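Local atomic coordinates of ERPC (Borrelia burgdorferi, PDB entry 4BXM), a protein that is an outer surface lipoprotein of the Lyme disease spirochaete that probably binds the host complement regulator factor H, consistent with a part in evading complement. Residues Phe125-Leu131 against Val143-Leu149. Residues are numbered along the deposited sequence; the frame is centred on the assembly and turned at random.
Sequences FEYITFL and VEYAILL
Phe130 lays one face of its ring over Tyr145 in the antiparallel beta hairpin of strands 125-134 and 142-148, which lies between strands 114-122 and 21-29 in the antiparallel sheet of this member of the Borrelia outer surface protein E family. Phe130 CG sits between the backbone N and the carbonyl carbon (chi1 56°), which turns the ring across the partner strand: Tyr145 CB makes a CH-pi contact 3.8 Å from the ring centroid, and Ile147 CD1 meets the ring edge, 4.1 Å from Phe130 CE1. The two aromatic rings are nearly parallel, planes 27° apart, but offset with centroids 5.5 Å apart, so this is no full stack. Tyr145 reaches on, its OH hydrogen-bonded to Glu103 OE1 and its ring edge-to-face with Phe71. Reciprocal backbone bonds join Phe130 with Tyr145 and Ile128 with Ile147. On the other face, Thr129 CG2 packs on Ala146 CB at 3.8 Å, while Thr129 OG1 hydrogen-bonds with Glu120 OE2 of strand 114-122. Where strand 142-148 passes into helix 149-156, Leu149 N donates to Glu126 O (2.9 Å), and the side chains of Leu149 and Glu126 run alongside each other. Leu148, its CG anti to the backbone N, brings CD1 over one face of the Tyr127 ring, 3.9 Å from the centroid and 15° off the normal.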
loop_
_atom_site.group_PDB
_atom_site.type_symbol
_atom_site.label_atom_id
_atom_site.label_comp_id
_atom_site.label_asym_id
_atom_site.label_seq_id
_atom_site.Cartn_x
_atom_site.Cartn_y
_atom_site.Cartn_z
ATOM N N PHE A 125 -18.512 4.389 2.362
ATOM C CA PHE A 125 -17.866 3.209 1.767
ATOM C C PHE A 125 -16.775 2.618 2.716
ATOM O O PHE A 125 -16.074 3.352 3.402
ATOM C CB PHE A 125 -17.270 3.589 0.428
ATOM C CG PHE A 125 -18.298 3.775 -0.646
ATOM C CD1 PHE A 125 -18.946 5.013 -0.809
ATOM C CD2 PHE A 125 -18.645 2.713 -1.485
ATOM C CE1 PHE A 125 -19.904 5.193 -1.802
ATOM C CE2 PHE A 125 -19.601 2.884 -2.479
ATOM C CZ PHE A 125 -20.234 4.126 -2.637
ATOM N N GLU A 126 -16.656 1.304 2.750
ATOM C CA GLU A 126 -15.642 0.597 3.535
ATOM C C GLU A 126 -14.266 0.608 2.835
ATOM O O GLU A 126 -14.110 0.163 1.685
ATOM C CB GLU A 126 -16.096 -0.836 3.763
ATOM C CG GLU A 126 -17.395 -0.932 4.524
ATOM C CD GLU A 126 -17.613 -2.324 5.103
ATOM O OE1 GLU A 126 -17.810 -3.301 4.344
ATOM O OE2 GLU A 126 -17.570 -2.468 6.331
ATOM N N TYR A 127 -13.277 1.188 3.505
ATOM C CA TYR A 127 -11.893 1.129 3.046
ATOM C C TYR A 127 -11.018 0.291 4.009
ATOM O O TYR A 127 -11.320 0.160 5.198
ATOM C CB TYR A 127 -11.336 2.505 2.945
ATOM C CG TYR A 127 -11.977 3.354 1.918
ATOM C CD1 TYR A 127 -13.245 3.886 2.123
ATOM C CD2 TYR A 127 -11.311 3.673 0.756
ATOM C CE1 TYR A 127 -13.844 4.704 1.187
ATOM C CE2 TYR A 127 -11.890 4.486 -0.206
ATOM C CZ TYR A 127 -13.162 4.988 0.026
ATOM O OH TYR A 127 -13.690 5.773 -0.931
ATOM N N ILE A 128 -9.925 -0.256 3.469
ATOM C CA ILE A 128 -8.890 -0.889 4.282
ATOM C C ILE A 128 -8.005 0.228 4.554
ATOM O O ILE A 128 -7.698 0.985 3.616
ATOM C CB ILE A 128 -8.127 -1.982 3.521
ATOM C CG1 ILE A 128 -8.946 -3.282 3.477
ATOM C CG2 ILE A 128 -6.781 -2.322 4.168
ATOM C CD1 ILE A 128 -8.975 -4.076 4.771
ATOM N N THR A 129 -7.656 0.446 5.837
ATOM C CA THR A 129 -6.736 1.582 6.122
ATOM C C THR A 129 -5.530 1.062 6.779
ATOM O O THR A 129 -5.627 0.072 7.490
ATOM C CB THR A 129 -7.269 2.614 7.127
ATOM O OG1 THR A 129 -7.596 1.878 8.319
ATOM C CG2 THR A 129 -8.503 3.314 6.513
ATOM N N PHE A 130 -4.422 1.759 6.613
ATOM C CA PHE A 130 -3.254 1.338 7.394
ATOM C C PHE A 130 -2.312 2.479 7.556
ATOM O O PHE A 130 -2.231 3.403 6.714
ATOM C CB PHE A 130 -2.514 0.092 6.771
ATOM C CG PHE A 130 -2.062 0.281 5.334
ATOM C CD1 PHE A 130 -2.963 0.116 4.280
ATOM C CD2 PHE A 130 -0.787 0.662 5.024
ATOM C CE1 PHE A 130 -2.578 0.274 2.958
ATOM C CE2 PHE A 130 -0.381 0.842 3.676
ATOM C CZ PHE A 130 -1.281 0.656 2.646
ATOM N N LEU A 131 -1.511 2.399 8.617
ATOM C CA LEU A 131 -0.430 3.344 8.741
ATOM C C LEU A 131 0.891 2.927 8.006
ATOM O O LEU A 131 1.281 1.746 7.970
ATOM C CB LEU A 131 -0.111 3.528 10.239
ATOM C CG LEU A 131 -1.126 4.066 11.249
ATOM C CD1 LEU A 131 -0.514 3.984 12.678
ATOM C CD2 LEU A 131 -1.580 5.505 11.013
ATOM N N VAL A 143 2.006 8.805 8.097
ATOM C CA VAL A 143 1.062 8.771 6.975
ATOM C C VAL A 143 0.058 7.630 7.157
ATOM O O VAL A 143 0.342 6.557 7.753
ATOM C CB VAL A 143 1.912 8.610 5.681
ATOM C CG1 VAL A 143 2.241 7.132 5.531
ATOM C CG2 VAL A 143 1.242 9.120 4.418
ATOM N N GLU A 144 -1.138 7.820 6.664
ATOM C CA GLU A 144 -2.122 6.767 6.731
ATOM C C GLU A 144 -2.646 6.535 5.324
ATOM O O GLU A 144 -2.767 7.480 4.542
ATOM C CB GLU A 144 -3.243 7.145 7.681
ATOM C CG GLU A 144 -4.180 5.986 8.033
ATOM C CD GLU A 144 -5.415 6.418 8.811
ATOM O OE1 GLU A 144 -5.351 7.522 9.406
ATOM O OE2 GLU A 144 -6.441 5.662 8.846
ATOM N N TYR A 145 -2.972 5.296 4.993
ATOM C CA TYR A 145 -3.347 4.980 3.637
ATOM C C TYR A 145 -4.712 4.344 3.687
ATOM O O TYR A 145 -5.038 3.689 4.649
ATOM C CB TYR A 145 -2.342 4.034 2.904
ATOM C CG TYR A 145 -1.039 4.688 2.572
ATOM C CD1 TYR A 145 -0.894 5.422 1.409
ATOM C CD2 TYR A 145 0.051 4.572 3.397
ATOM C CE1 TYR A 145 0.291 6.073 1.111
ATOM C CE2 TYR A 145 1.245 5.154 3.072
ATOM C CZ TYR A 145 1.373 5.904 1.924
ATOM O OH TYR A 145 2.530 6.588 1.585
ATOM N N ALA A 146 -5.472 4.492 2.598
ATOM C CA ALA A 146 -6.743 3.761 2.431
ATOM C C ALA A 146 -7.010 3.313 1.012
ATOM O O ALA A 146 -6.628 3.965 0.008
ATOM C CB ALA A 146 -7.916 4.585 2.959
ATOM N N ILE A 147 -7.652 2.166 0.946
ATOM C CA ILE A 147 -7.949 1.505 -0.326
ATOM C C ILE A 147 -9.339 0.922 -0.229
ATOM O O ILE A 147 -9.662 0.227 0.725
ATOM C CB ILE A 147 -7.009 0.290 -0.621
ATOM C CG1 ILE A 147 -5.595 0.767 -0.861
ATOM C CG2 ILE A 147 -7.534 -0.445 -1.832
ATOM C CD1 ILE A 147 -4.478 -0.243 -0.666
ATOM N N LEU A 148 -10.130 1.066 -1.272
ATOM C CA LEU A 148 -11.473 0.510 -1.221
ATOM C C LEU A 148 -11.537 -0.990 -0.946
ATOM O O LEU A 148 -10.925 -1.821 -1.578
ATOM C CB LEU A 148 -12.235 0.866 -2.523
ATOM C CG LEU A 148 -13.753 0.744 -2.519
ATOM C CD1 LEU A 148 -14.388 1.692 -1.489
ATOM C CD2 LEU A 148 -14.249 1.075 -3.926
ATOM N N LEU A 149 -12.321 -1.356 0.025
ATOM C CA LEU A 149 -12.356 -2.721 0.477
ATOM C C LEU A 149 -12.845 -3.685 -0.588
ATOM O O LEU A 149 -12.338 -4.825 -0.694
ATOM C CB LEU A 149 -13.227 -2.823 1.734
ATOM C CG LEU A 149 -13.513 -4.269 2.152
ATOM C CD1 LEU A 149 -12.255 -5.034 2.509
ATOM C CD2 LEU A 149 -14.460 -4.218 3.319
#